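Local structure of mandelate racemase/muconate lactonizing enzyme family protein (Azoarcus sp., 2QDE) at residues D344-L347 against N348-R351. The protein belongs to the mandelate racemase/muconate lactonizing enzyme family of the enolase superfamily and carries a barium ion in its metal site. Numbering follows the deposited sequence.
Sequences DIAL and NVPR
In the loop between helix 328-332 and strand 351-353, the chain turns so that Val349 comes against Asp344 and Ala346 just before entering the sheet. One methyl, Val349 CG2, makes the closest side-chain contacts with both. Val349 CG2 lies 3.6 Å from Asp344 CB. The carbonyl oxygen Ala346 O is 3.5 Å from Val349 CG2. Ala346 CB is the apolar partner, 4.1 Å from Val349 CG2. CG1 of the valine takes the place opposite its own backbone N (chi1 -173°), which sets CG2 beside that N and facing the turn. The Asp344 and Val349 side chains cross at about a right angle, the methyl meeting the aspartate from its CB as far as Asp344 OD2, 3.8 Å from Val349 CG2. Asp344 OD2 probably closes an Asx turn, accepting from Ala346 N at 3.0 Å, though the position of that nitrogen is uncertain. Gly303 N also donates to OD2 and His333 NE2 bonds OD1, so both oxygens of the buried group are engaged and its rotation is probably fixed. No direct hydrogen bond joins 344-347 to 348-351; instead a water bridges the backbone, donating to Leu347 O at 3.1 Å and accepting from Val349 N at 3.2 Å. In the enolase C-terminal domain-like region, whose core is a TIM-type barrel, the loop runs against residues 366-370: Asn348 OD1 accepts from Glu368 N while its ND2 donates to Gly366 O, and Ile345 packs on helix 371-377. The Asn348 amide reaches these partners with CG between backbone N and carbonyl carbon (chi1 60°).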
ATOM      1  N   ASP A 344     -44.674  19.758 -25.510  1.00 24.81           N
ATOM      2  CA  ASP A 344     -43.803  19.618 -24.337  1.00 22.09           C
ATOM      3  C   ASP A 344     -44.125  20.768 -23.385  1.00 22.01           C
ATOM      4  O   ASP A 344     -44.599  21.816 -23.830  1.00 21.11           O
ATOM      5  CB  ASP A 344     -42.331  19.708 -24.761  1.00 21.12           C
ATOM      6  CG  ASP A 344     -41.377  19.265 -23.663  1.00 21.34           C
ATOM      7  OD1 ASP A 344     -41.291  18.048 -23.402  1.00 22.49           O
ATOM      8  OD2 ASP A 344     -40.718  20.133 -23.054  1.00 21.64           O
ATOM      9  N   ILE A 345     -43.880  20.599 -22.084  1.00 20.80           N
ATOM     10  CA  ILE A 345     -44.174  21.692 -21.166  1.00 21.43           C
ATOM     11  C   ILE A 345     -43.260  22.868 -21.475  1.00 22.04           C
ATOM     12  O   ILE A 345     -43.463  23.974 -20.971  1.00 24.06           O
ATOM     13  CB  ILE A 345     -44.021  21.291 -19.681  1.00 22.69           C
ATOM     14  CG1 ILE A 345     -42.596  20.844 -19.388  1.00 21.47           C
ATOM     15  CG2 ILE A 345     -45.011  20.183 -19.341  1.00 21.75           C
ATOM     16  CD1 ILE A 345     -42.317  20.712 -17.910  1.00 23.32           C
ATOM     17  N   ALA A 346     -42.238  22.619 -22.292  1.00 21.58           N
ATOM     18  CA  ALA A 346     -41.333  23.679 -22.721  1.00 22.41           C
ATOM     19  C   ALA A 346     -41.896  24.124 -24.064  1.00 22.09           C
ATOM     20  O   ALA A 346     -41.990  23.319 -24.991  1.00 22.94           O
ATOM     21  CB  ALA A 346     -39.910  23.148 -22.912  1.00 21.34           C
ATOM     22  N   LEU A 347     -42.293  25.385 -24.168  1.00 23.67           N
ATOM     23  CA  LEU A 347     -42.833  25.879 -25.426  1.00 24.07           C
ATOM     24  C   LEU A 347     -41.728  25.921 -26.463  1.00 24.12           C
ATOM     25  O   LEU A 347     -41.985  25.799 -27.659  1.00 24.13           O
ATOM     26  CB  LEU A 347     -43.416  27.284 -25.256  1.00 25.41           C
ATOM     27  CG  LEU A 347     -44.694  27.419 -24.427  1.00 23.63           C
ATOM     28  CD1 LEU A 347     -44.953  28.883 -24.154  1.00 23.27           C
ATOM     29  CD2 LEU A 347     -45.865  26.791 -25.172  1.00 25.39           C
ATOM     30  N   ASN A 348     -40.493  26.077 -25.993  1.00 23.81           N
ATOM     31  CA  ASN A 348     -39.336  26.150 -26.878  1.00 22.31           C
ATOM     32  C   ASN A 348     -38.248  25.140 -26.494  1.00 22.88           C
ATOM     33  O   ASN A 348     -37.204  25.502 -25.955  1.00 23.56           O
ATOM     34  CB  ASN A 348     -38.781  27.576 -26.860  1.00 23.14           C
ATOM     35  CG  ASN A 348     -38.350  28.022 -25.469  1.00 22.98           C
ATOM     36  OD1 ASN A 348     -38.931  27.620 -24.454  1.00 22.47           O
ATOM     37  ND2 ASN A 348     -37.334  28.869 -25.419  1.00 22.93           N
ATOM     38  N   VAL A 349     -38.511  23.872 -26.787  1.00 22.24           N
ATOM     39  CA  VAL A 349     -37.588  22.785 -26.488  1.00 23.83           C
ATOM     40  C   VAL A 349     -36.220  23.030 -27.131  1.00 23.06           C
ATOM     41  O   VAL A 349     -36.139  23.464 -28.280  1.00 22.74           O
ATOM     42  CB  VAL A 349     -38.139  21.444 -27.023  1.00 23.84           C
ATOM     43  CG1 VAL A 349     -37.255  20.294 -26.571  1.00 26.01           C
ATOM     44  CG2 VAL A 349     -39.567  21.232 -26.532  1.00 25.49           C
ATOM     45  N   PRO A 350     -35.127  22.775 -26.390  1.00 22.42           N
ATOM     46  CA  PRO A 350     -33.798  22.987 -26.977  1.00 20.96           C
ATOM     47  C   PRO A 350     -33.687  22.208 -28.287  1.00 21.17           C
ATOM     48  O   PRO A 350     -34.244  21.113 -28.421  1.00 20.38           O
ATOM     49  CB  PRO A 350     -32.862  22.459 -25.898  1.00 20.77           C
ATOM     50  CG  PRO A 350     -33.586  22.831 -24.640  1.00 19.71           C
ATOM     51  CD  PRO A 350     -35.021  22.452 -24.954  1.00 20.21           C
ATOM     52  N   ARG A 351     -32.961  22.771 -29.247  1.00 20.53           N
ATOM     53  CA  ARG A 351     -32.811  22.147 -30.553  1.00 21.96           C
ATOM     54  C   ARG A 351     -31.971  20.868 -30.616  1.00 21.72           C
ATOM     55  O   ARG A 351     -30.782  20.863 -30.301  1.00 21.75           O
ATOM     56  CB  ARG A 351     -32.258  23.172 -31.549  1.00 23.67           C
ATOM     57  CG  ARG A 351     -32.070  22.636 -32.957  1.00 25.59           C
ATOM     58  CD  ARG A 351     -32.219  23.745 -33.986  1.00 28.84           C
ATOM     59  NE  ARG A 351     -31.038  24.597 -34.116  1.00 30.24           N
ATOM     60  CZ  ARG A 351     -30.031  24.356 -34.957  1.00 31.62           C
ATOM     61  NH1 ARG A 351     -30.059  23.282 -35.739  1.00 31.71           N
ATOM     62  NH2 ARG A 351     -29.006  25.197 -35.035  1.00 30.01           N
TER
HETATM   63  O   HOH W   1     -40.716  23.262 -28.984  1.00 30.68           O